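Local coordinates for protein 2'-deoxycytidine 5'-triphosphate deaminase (Agrobacterium tumefaciens, PDB 2R9Q) that probably catalyses the hydrolytic deamination of dCTP to dUTP, at residues E259-S265 / R312-R318; A276-T280 / A294-P299; P60-V66 / M126-Q131. One frame throughout, in Å; residues are numbered along the deposited sequence.

Interaction 1. Residues E259-S265 / R312-R318; sequences EFYILVS and RAVLEVR
Strands 261-265 and 312-318 run antiparallel, their axes 145° apart and approaching to 4.4 Å. Residues 261-264 and 314-317 are extended, with phi from -89° to -131° and psi from 115° to 171°. Y261 pairs with V317 and L263 with L315 as hydrogen-bonded pairs; I262-E316 and V264-V314 are the non-hydrogen-bonded pairs between and beyond them.

The backbone ladder comprises a weak Y261 N to V317 O bond (3.3 Å), V317 N to Y261 O (3.1 Å), L263 N to L315 O (2.8 Å), a very short L315 N to L263 O (2.5 Å) and S265 N to A313 O (2.8 Å). CA-H...O contacts fill the gaps, as from E316 CA to Y261 O (3.3 Å).

Polar side chains add bonds at the S265/R312 end. S265 OG (chi1 p) accepts from A313 N at 2.9 Å and also bonds to E267. R312 NH1 reaches S265 O weakly at 2.9 Å while salt-bridging D207; at the other end R318 salt-bridges D120.

Apolar contacts divide between two faces. I262 CG2 meets V314 CG1 at 3.3 Å, and both side chains also pack against the bound peptide, a separate chain. On the other face L263 CD1 lies 4.1 Å from V317 CB, beside Y261, L315 and residues L253 and V291. Flanked by strands 216-221 and 289-292, this is the centre of an antiparallel beta-sheet, consistent with the beta-rich dUTPase-type fold.

Interaction 2. Residues A276-T280 / A294-P299; sequences AAEMT and AGFFDP
The two-residue strand 296-297 is held to strand 276-280 by three backbone hydrogen bonds. Preceded by the loop residues A294 and G295 and followed by D298 and P299, it lies against its partner with the end-to-end directions 164° apart. A277 and F297 form an antiparallel hydrogen-bonded pair (CA-CA 4.9 Å), and E278 and F296 the neighbouring non-hydrogen-bonded pair (4.6 Å).

Three amides are satisfied across the contact: A277 N donates to F297 O at 3.3 Å, F297 N to A277 O at 2.9 Å, and M279 N to G295 O at 3.0 Å, all nearly linear. G295 O also receives a CA-H...O contact from E278 CA at 3.4 Å. The acceptors A277 O and F297 O lie only 3.3 Å apart, and the two nitrogens of the R167 guanidinium, NH1 and NH2, donate to them respectively. On its other edge strand 276-280 bonds through A276, E278 and T280 to strand 331-339. Among the side chains, E278 OE2 takes a hydrogen bond from N111, T280 OG1 bonds to R334 O, and D298 OD1 accepts from the A41 amide.

Apolar contact lies chiefly on the A277-F297 face. A277 CB is 3.8 Å from F297 CB, and M279 CG, placed by an off-rotamer chi1 of -129°, is 3.6 Å from F297 CE2. F296 (chi1 m) turns to the opposite face, its CE1 3.6 Å from E278 CD.

With R167 and N111 coming from strands 162-170 and 106-112, the polar chemistry implies a join between the N-terminal and C-terminal halves of the chain.

Interaction 3. Residues P60-V66 / M126-Q131; sequences PGPGTRV and MTDNAQ
P60 lays its ring over the end of M126, with CG 3.3 Å from M126 CE, and its CD sits 3.8 Å from A130 CB. V66 (chi1 t) reaches the same methyl: V66 CG2 is 3.4 Å from M126 CE. Extended at chi2 (t) after a p chi1, M126 thus touches both P60 and V66 with its methyl, with F58 and Y145 nearby. Two type II beta turns, G61-T64 and T127-A130, meet above this apolar floor. G63 (phi 54°) and N129 (68°) hold their i+2 positions, where positive phi belongs; at G61 a CB would jam against P60 O. G61 N donates to A130 O at 2.9 Å and N129 N to T64 O at 2.7 Å, so each loop receives a bond from the other; N129 CA also makes a CA-H...O contact of 3.0 Å with G61 O. R65 is the N-cap residue of helix 66-71 and salt-bridges D68, while the first helical amide, V66 N, donates to D128 OD1 at 3.0 Å.

Overall arrangement
From the N terminus, the first contact to close is interaction 3, which brings the loop before helix 66-71 onto the end of strand 121-127 and shuts a loop of 59 residues in the N-terminal half. It is complete before the other two begin. In the C-terminal half, interaction 2 is nested within the 46-residue loop closed by interaction 1: strand 261-269 is followed by 275-281, and strand 296-297 by 311-319. Their two sheets face one another, L315 CD2 lying 4.1 Å from M279 SD and A313 CB 4.1 Å from F297 CZ. Interaction 3 stands apart, its centre about 33 Å from that of interaction 1, across the chain's centre.

Interaction 1. Residues E259-S265 / R312-R318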
loop_
_atom_site.group_PDB
_atom_site.type_symbol
_atom_site.label_atom_id
_atom_site.label_comp_id
_atom_site.label_asym_id
_atom_site.label_seq_id
_atom_site.Cartn_x
_atom_site.Cartn_y
_atom_site.Cartn_z
ATOM N N GLU B 259 -9.666 0.124 2.909
ATOM C CA GLU B 259 -10.864 -0.353 2.281
ATOM C C GLU B 259 -11.983 0.692 2.222
ATOM O O GLU B 259 -11.959 1.708 2.868
ATOM C CB GLU B 259 -11.342 -1.612 2.996
ATOM C CG GLU B 259 -10.330 -2.775 3.056
ATOM C CD GLU B 259 -10.000 -3.402 1.710
ATOM O OE1 GLU B 259 -10.915 -3.641 0.876
ATOM O OE2 GLU B 259 -8.811 -3.707 1.487
ATOM N N PHE B 260 -12.978 0.452 1.392
ATOM C CA PHE B 260 -14.198 1.248 1.500
ATOM C C PHE B 260 -15.395 0.346 1.620
ATOM O O PHE B 260 -15.409 -0.748 1.094
ATOM C CB PHE B 260 -14.263 2.313 0.384
ATOM C CG PHE B 260 -15.160 2.004 -0.746
ATOM C CD1 PHE B 260 -16.359 2.684 -0.877
ATOM C CD2 PHE B 260 -14.779 1.095 -1.717
ATOM C CE1 PHE B 260 -17.195 2.426 -1.904
ATOM C CE2 PHE B 260 -15.601 0.827 -2.782
ATOM C CZ PHE B 260 -16.819 1.492 -2.890
ATOM N N TYR B 261 -16.351 0.808 2.400
ATOM C CA TYR B 261 -17.471 0.034 2.857
ATOM C C TYR B 261 -18.773 0.743 2.472
ATOM O O TYR B 261 -18.922 1.934 2.683
ATOM C CB TYR B 261 -17.407 -0.178 4.383
ATOM C CG TYR B 261 -16.192 -0.940 4.883
ATOM C CD1 TYR B 261 -16.250 -2.313 5.080
ATOM C CD2 TYR B 261 -15.000 -0.304 5.119
ATOM C CE1 TYR B 261 -15.151 -3.026 5.498
ATOM C CE2 TYR B 261 -13.898 -1.004 5.542
ATOM C CZ TYR B 261 -13.963 -2.390 5.746
ATOM O OH TYR B 261 -12.822 -3.122 6.209
ATOM N N ILE B 262 -19.719 0.003 1.905
ATOM C CA ILE B 262 -21.065 0.527 1.661
ATOM C C ILE B 262 -21.956 -0.090 2.723
ATOM O O ILE B 262 -22.148 -1.301 2.775
ATOM C CB ILE B 262 -21.623 0.205 0.234
ATOM C CG1 ILE B 262 -20.759 0.849 -0.846
ATOM C CG2 ILE B 262 -23.050 0.682 0.094
ATOM C CD1 ILE B 262 -20.997 0.256 -2.231
ATOM N N LEU B 263 -22.495 0.785 3.561
ATOM C CA LEU B 263 -23.238 0.400 4.729
ATOM C C LEU B 263 -24.557 1.155 4.807
ATOM O O LEU B 263 -24.818 2.082 4.028
ATOM C CB LEU B 263 -22.382 0.628 5.986
ATOM C CG LEU B 263 -21.080 -0.169 6.114
ATOM C CD1 LEU B 263 -20.281 0.382 7.272
ATOM C CD2 LEU B 263 -21.358 -1.670 6.266
ATOM N N VAL B 264 -25.399 0.736 5.752
ATOM C CA VAL B 264 -26.753 1.273 5.879
ATOM C C VAL B 264 -27.092 1.829 7.289
ATOM O O VAL B 264 -26.708 1.282 8.313
ATOM C CB VAL B 264 -27.853 0.269 5.274
ATOM C CG1 VAL B 264 -27.406 -1.156 5.341
ATOM C CG2 VAL B 264 -29.206 0.455 5.916
ATOM N N SER B 265 -27.786 2.958 7.286
ATOM C CA SER B 265 -28.345 3.565 8.486
ATOM C C SER B 265 -29.444 2.719 9.156
ATOM O O SER B 265 -30.217 2.049 8.483
ATOM C CB SER B 265 -28.887 4.969 8.163
ATOM O OG SER B 265 -30.135 4.949 7.500
ATOM N N ARG B 312 -34.047 4.023 4.349
ATOM C CA ARG B 312 -32.724 4.040 4.942
ATOM C C ARG B 312 -31.745 4.790 4.045
ATOM O O ARG B 312 -31.904 4.823 2.827
ATOM C CB ARG B 312 -32.225 2.629 5.235
ATOM C CG ARG B 312 -32.907 2.006 6.425
ATOM C CD ARG B 312 -33.122 0.548 6.210
ATOM N NE ARG B 312 -33.834 -0.038 7.345
ATOM C CZ ARG B 312 -33.281 -0.388 8.494
ATOM N NH1 ARG B 312 -31.987 -0.219 8.724
ATOM N NH2 ARG B 312 -34.034 -0.918 9.418
ATOM N N ALA B 313 -30.791 5.462 4.681
ATOM C CA ALA B 313 -29.673 6.033 3.968
ATOM C C ALA B 313 -28.519 5.012 3.853
ATOM O O ALA B 313 -28.130 4.354 4.834
ATOM C CB ALA B 313 -29.226 7.312 4.608
ATOM N N VAL B 314 -28.014 4.871 2.625
ATOM C CA VAL B 314 -26.851 4.052 2.322
ATOM C C VAL B 314 -25.642 4.950 2.486
ATOM O O VAL B 314 -25.633 6.028 1.963
ATOM C CB VAL B 314 -26.892 3.521 0.906
ATOM C CG1 VAL B 314 -25.685 2.639 0.630
ATOM C CG2 VAL B 314 -28.199 2.819 0.658
ATOM N N LEU B 315 -24.651 4.497 3.249
ATOM C CA LEU B 315 -23.519 5.321 3.685
ATOM C C LEU B 315 -22.198 4.709 3.223
ATOM O O LEU B 315 -22.002 3.506 3.320
ATOM C CB LEU B 315 -23.499 5.414 5.228
ATOM C CG LEU B 315 -24.773 5.914 5.935
ATOM C CD1 LEU B 315 -24.913 5.298 7.348
ATOM C CD2 LEU B 315 -24.873 7.445 5.983
ATOM N N GLU B 316 -21.294 5.540 2.720
ATOM C CA GLU B 316 -19.929 5.095 2.486
ATOM C C GLU B 316 -19.067 5.517 3.679
ATOM O O GLU B 316 -18.880 6.690 3.937
ATOM C CB GLU B 316 -19.348 5.582 1.142
ATOM C CG GLU B 316 -20.083 5.065 -0.115
ATOM C CD GLU B 316 -21.327 5.866 -0.413
ATOM O OE1 GLU B 316 -21.234 7.109 -0.385
ATOM O OE2 GLU B 316 -22.400 5.265 -0.639
ATOM N N VAL B 317 -18.555 4.531 4.391
ATOM C CA VAL B 317 -17.765 4.739 5.584
ATOM C C VAL B 317 -16.344 4.241 5.342
ATOM O O VAL B 317 -16.118 3.166 4.767
ATOM C CB VAL B 317 -18.419 4.008 6.798
ATOM C CG1 VAL B 317 -17.571 4.088 8.027
ATOM C CG2 VAL B 317 -19.829 4.498 7.026
ATOM N N ARG B 318 -15.400 5.077 5.738
ATOM C CA ARG B 318 -13.991 4.768 5.734
ATOM C C ARG B 318 -13.383 5.161 7.083
ATOM O O ARG B 318 -13.746 6.169 7.681
ATOM C CB ARG B 318 -13.263 5.553 4.649
ATOM C CG ARG B 318 -13.475 5.125 3.211
ATOM C CD ARG B 318 -12.681 6.119 2.298
ATOM N NE ARG B 318 -12.185 5.559 1.039
ATOM C CZ ARG B 318 -11.103 4.778 0.907
ATOM N NH1 ARG B 318 -10.768 4.350 -0.299
ATOM N NH2 ARG B 318 -10.370 4.408 1.961
#

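Interaction 2. Residues A276-T280 / A294-P299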
loop_
_atom_site.group_PDB
_atom_site.type_symbol
_atom_site.label_atom_id
_atom_site.label_comp_id
_atom_site.label_asym_id
_atom_site.label_seq_id
_atom_site.Cartn_x
_atom_site.Cartn_y
_atom_site.Cartn_z
ATOM N N ALA B 276 -35.331 20.205 1.216
ATOM C CA ALA B 276 -34.234 19.373 0.778
ATOM C C ALA B 276 -33.366 19.090 2.010
ATOM O O ALA B 276 -33.507 19.750 3.043
ATOM C CB ALA B 276 -33.445 20.073 -0.325
ATOM N N ALA B 277 -32.515 18.067 1.904
ATOM C CA ALA B 277 -31.506 17.750 2.926
ATOM C C ALA B 277 -30.078 17.562 2.356
ATOM O O ALA B 277 -29.855 17.443 1.149
ATOM C CB ALA B 277 -31.925 16.529 3.736
ATOM N N GLU B 278 -29.120 17.556 3.273
ATOM C CA GLU B 278 -27.748 17.264 2.980
ATOM C C GLU B 278 -27.189 16.438 4.124
ATOM O O GLU B 278 -27.420 16.738 5.292
ATOM C CB GLU B 278 -26.953 18.546 2.783
ATOM C CG GLU B 278 -25.561 18.360 2.218
ATOM C CD GLU B 278 -24.881 19.684 1.848
ATOM O OE1 GLU B 278 -25.455 20.784 2.025
ATOM O OE2 GLU B 278 -23.755 19.634 1.353
ATOM N N MET B 279 -26.481 15.374 3.753
ATOM C CA MET B 279 -25.839 14.476 4.689
ATOM C C MET B 279 -24.528 15.141 5.112
ATOM O O MET B 279 -23.825 15.682 4.271
ATOM C CB MET B 279 -25.567 13.134 3.984
ATOM C CG MET B 279 -26.064 11.888 4.716
ATOM S SD MET B 279 -25.108 11.501 6.182
ATOM C CE MET B 279 -26.177 12.133 7.459
ATOM N N THR B 280 -24.228 15.128 6.407
ATOM C CA THR B 280 -22.965 15.672 6.925
ATOM C C THR B 280 -22.242 14.636 7.816
ATOM O O THR B 280 -22.892 13.811 8.438
ATOM C CB THR B 280 -23.177 16.985 7.731
ATOM O OG1 THR B 280 -24.071 16.736 8.828
ATOM C CG2 THR B 280 -23.750 18.085 6.844
ATOM N N ALA B 294 -20.793 12.180 1.254
ATOM C CA ALA B 294 -22.046 12.758 1.753
ATOM C C ALA B 294 -22.598 13.629 0.640
ATOM O O ALA B 294 -21.850 14.282 -0.098
ATOM C CB ALA B 294 -21.831 13.584 3.059
ATOM N N GLY B 295 -23.902 13.566 0.471
ATOM C CA GLY B 295 -24.514 14.213 -0.656
ATOM C C GLY B 295 -25.838 14.863 -0.367
ATOM O O GLY B 295 -26.264 15.053 0.790
ATOM N N PHE B 296 -26.472 15.220 -1.469
ATOM C CA PHE B 296 -27.774 15.860 -1.441
ATOM C C PHE B 296 -28.883 14.801 -1.382
ATOM O O PHE B 296 -28.777 13.772 -1.983
ATOM C CB PHE B 296 -27.927 16.762 -2.664
ATOM C CG PHE B 296 -27.007 17.944 -2.669
ATOM C CD1 PHE B 296 -26.838 18.733 -1.526
ATOM C CD2 PHE B 296 -26.319 18.298 -3.825
ATOM C CE1 PHE B 296 -26.013 19.855 -1.559
ATOM C CE2 PHE B 296 -25.487 19.398 -3.856
ATOM C CZ PHE B 296 -25.329 20.176 -2.720
ATOM N N PHE B 297 -29.896 15.077 -0.570
ATOM C CA PHE B 297 -31.162 14.360 -0.550
ATOM C C PHE B 297 -32.208 15.246 -1.205
ATOM O O PHE B 297 -32.282 16.435 -0.926
ATOM C CB PHE B 297 -31.563 14.053 0.893
ATOM C CG PHE B 297 -30.800 12.933 1.489
ATOM C CD1 PHE B 297 -31.422 11.750 1.802
ATOM C CD2 PHE B 297 -29.431 13.042 1.708
ATOM C CE1 PHE B 297 -30.688 10.705 2.354
ATOM C CE2 PHE B 297 -28.715 12.012 2.233
ATOM C CZ PHE B 297 -29.340 10.849 2.571
ATOM N N ASP B 298 -33.008 14.664 -2.081
ATOM C CA ASP B 298 -34.059 15.414 -2.774
ATOM C C ASP B 298 -35.364 15.441 -1.996
ATOM O O ASP B 298 -35.672 14.494 -1.292
ATOM C CB ASP B 298 -34.350 14.818 -4.163
ATOM C CG ASP B 298 -33.346 15.247 -5.230
ATOM O OD1 ASP B 298 -33.037 16.482 -5.349
ATOM O OD2 ASP B 298 -32.897 14.321 -5.961
ATOM N N PRO B 299 -36.147 16.519 -2.166
ATOM C CA PRO B 299 -37.541 16.527 -1.723
ATOM C C PRO B 299 -38.239 15.283 -2.193
ATOM O O PRO B 299 -38.091 14.911 -3.350
ATOM C CB PRO B 299 -38.139 17.760 -2.418
ATOM C CG PRO B 299 -37.016 18.609 -2.781
ATOM C CD PRO B 299 -35.765 17.799 -2.785
#

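Interaction 3. Residues P60-V66 / M126-Q131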
loop_
_atom_site.group_PDB
_atom_site.type_symbol
_atom_site.label_atom_id
_atom_site.label_comp_id
_atom_site.label_asym_id
_atom_site.label_seq_id
_atom_site.Cartn_x
_atom_site.Cartn_y
_atom_site.Cartn_z
ATOM N N PRO B 60 -7.159 27.181 -7.016
ATOM C CA PRO B 60 -6.836 28.243 -7.960
ATOM C C PRO B 60 -6.304 29.487 -7.256
ATOM O O PRO B 60 -5.252 29.994 -7.606
ATOM C CB PRO B 60 -8.183 28.537 -8.627
ATOM C CG PRO B 60 -8.909 27.299 -8.489
ATOM C CD PRO B 60 -8.530 26.695 -7.201
ATOM N N GLY B 61 -7.046 29.928 -6.251
ATOM C CA GLY B 61 -6.734 31.124 -5.493
ATOM C C GLY B 61 -7.364 32.370 -6.097
ATOM O O GLY B 61 -7.871 32.323 -7.245
ATOM N N PRO B 62 -7.344 33.482 -5.321
ATOM C CA PRO B 62 -7.891 34.800 -5.660
ATOM C C PRO B 62 -7.331 35.409 -6.943
ATOM O O PRO B 62 -6.121 35.383 -7.164
ATOM C CB PRO B 62 -7.507 35.657 -4.449
ATOM C CG PRO B 62 -7.323 34.707 -3.341
ATOM C CD PRO B 62 -6.757 33.487 -3.968
ATOM N N GLY B 63 -8.222 35.914 -7.791
ATOM C CA GLY B 63 -7.846 36.420 -9.105
ATOM C C GLY B 63 -7.062 35.449 -9.978
ATOM O O GLY B 63 -6.204 35.877 -10.750
ATOM N N THR B 64 -7.349 34.148 -9.864
ATOM C CA THR B 64 -6.743 33.140 -10.734
ATOM C C THR B 64 -7.806 32.321 -11.458
ATOM O O THR B 64 -8.648 31.700 -10.817
ATOM C CB THR B 64 -5.841 32.138 -9.966
ATOM O OG1 THR B 64 -4.916 32.834 -9.116
ATOM C CG2 THR B 64 -5.087 31.235 -10.958
ATOM N N ARG B 65 -7.759 32.339 -12.791
ATOM C CA ARG B 65 -8.573 31.450 -13.624
ATOM C C ARG B 65 -8.047 30.021 -13.542
ATOM O O ARG B 65 -6.847 29.797 -13.514
ATOM C CB ARG B 65 -8.591 31.903 -15.083
ATOM C CG ARG B 65 -9.147 33.316 -15.307
ATOM C CD ARG B 65 -9.394 33.607 -16.781
ATOM N NE ARG B 65 -8.221 33.322 -17.616
ATOM C CZ ARG B 65 -8.251 32.949 -18.902
ATOM N NH1 ARG B 65 -9.408 32.796 -19.557
ATOM N NH2 ARG B 65 -7.108 32.711 -19.539
ATOM N N VAL B 66 -8.964 29.058 -13.494
ATOM C CA VAL B 66 -8.578 27.649 -13.452
ATOM C C VAL B 66 -7.694 27.292 -14.661
ATOM O O VAL B 66 -6.700 26.572 -14.512
ATOM C CB VAL B 66 -9.811 26.700 -13.354
ATOM C CG1 VAL B 66 -9.374 25.262 -13.513
ATOM C CG2 VAL B 66 -10.551 26.904 -12.036
ATOM N N MET B 126 -14.445 22.887 -8.963
ATOM C CA MET B 126 -13.739 24.155 -8.806
ATOM C C MET B 126 -14.257 25.270 -9.729
ATOM O O MET B 126 -14.763 25.029 -10.826
ATOM C CB MET B 126 -12.202 24.004 -8.853
ATOM C CG MET B 126 -11.642 23.140 -9.940
ATOM S SD MET B 126 -9.859 22.851 -9.825
ATOM C CE MET B 126 -9.171 24.448 -10.108
ATOM N N THR B 127 -14.192 26.485 -9.175
ATOM C CA THR B 127 -14.505 27.728 -9.841
ATOM C C THR B 127 -13.220 28.538 -10.059
ATOM O O THR B 127 -12.209 28.323 -9.396
ATOM C CB THR B 127 -15.531 28.624 -9.050
ATOM O OG1 THR B 127 -15.064 28.895 -7.721
ATOM C CG2 THR B 127 -16.859 28.054 -8.999
ATOM N N ASP B 128 -13.277 29.460 -11.016
ATOM C CA ASP B 128 -12.276 30.530 -11.137
ATOM C C ASP B 128 -12.211 31.291 -9.807
ATOM O O ASP B 128 -13.240 31.506 -9.155
ATOM C CB ASP B 128 -12.643 31.510 -12.256
ATOM C CG ASP B 128 -12.382 30.967 -13.679
ATOM O OD1 ASP B 128 -11.881 29.831 -13.883
ATOM O OD2 ASP B 128 -12.687 31.729 -14.619
ATOM N N ASN B 129 -11.001 31.665 -9.399
ATOM C CA ASN B 129 -10.767 32.440 -8.178
ATOM C C ASN B 129 -11.071 31.696 -6.884
ATOM O O ASN B 129 -11.162 32.318 -5.843
ATOM C CB ASN B 129 -11.546 33.765 -8.213
ATOM C CG ASN B 129 -11.386 34.496 -9.533
ATOM O OD1 ASN B 129 -10.270 34.621 -10.051
ATOM N ND2 ASN B 129 -12.504 34.952 -10.101
ATOM N N ALA B 130 -11.155 30.365 -6.956
ATOM C CA ALA B 130 -11.598 29.521 -5.843
ATOM C C ALA B 130 -10.630 29.429 -4.644
ATOM O O ALA B 130 -9.418 29.270 -4.785
ATOM C CB ALA B 130 -11.974 28.096 -6.361
ATOM N N GLN B 131 -11.217 29.552 -3.462
ATOM C CA GLN B 131 -10.522 29.426 -2.182
ATOM C C GLN B 131 -11.011 28.208 -1.422
ATOM O O GLN B 131 -10.354 27.719 -0.520
ATOM C CB GLN B 131 -10.737 30.689 -1.352
ATOM C CG GLN B 131 -9.909 31.848 -1.845
ATOM C CD GLN B 131 -10.340 33.164 -1.239
ATOM O OE1 GLN B 131 -10.564 33.248 -0.025
ATOM N NE2 GLN B 131 -10.448 34.201 -2.065
#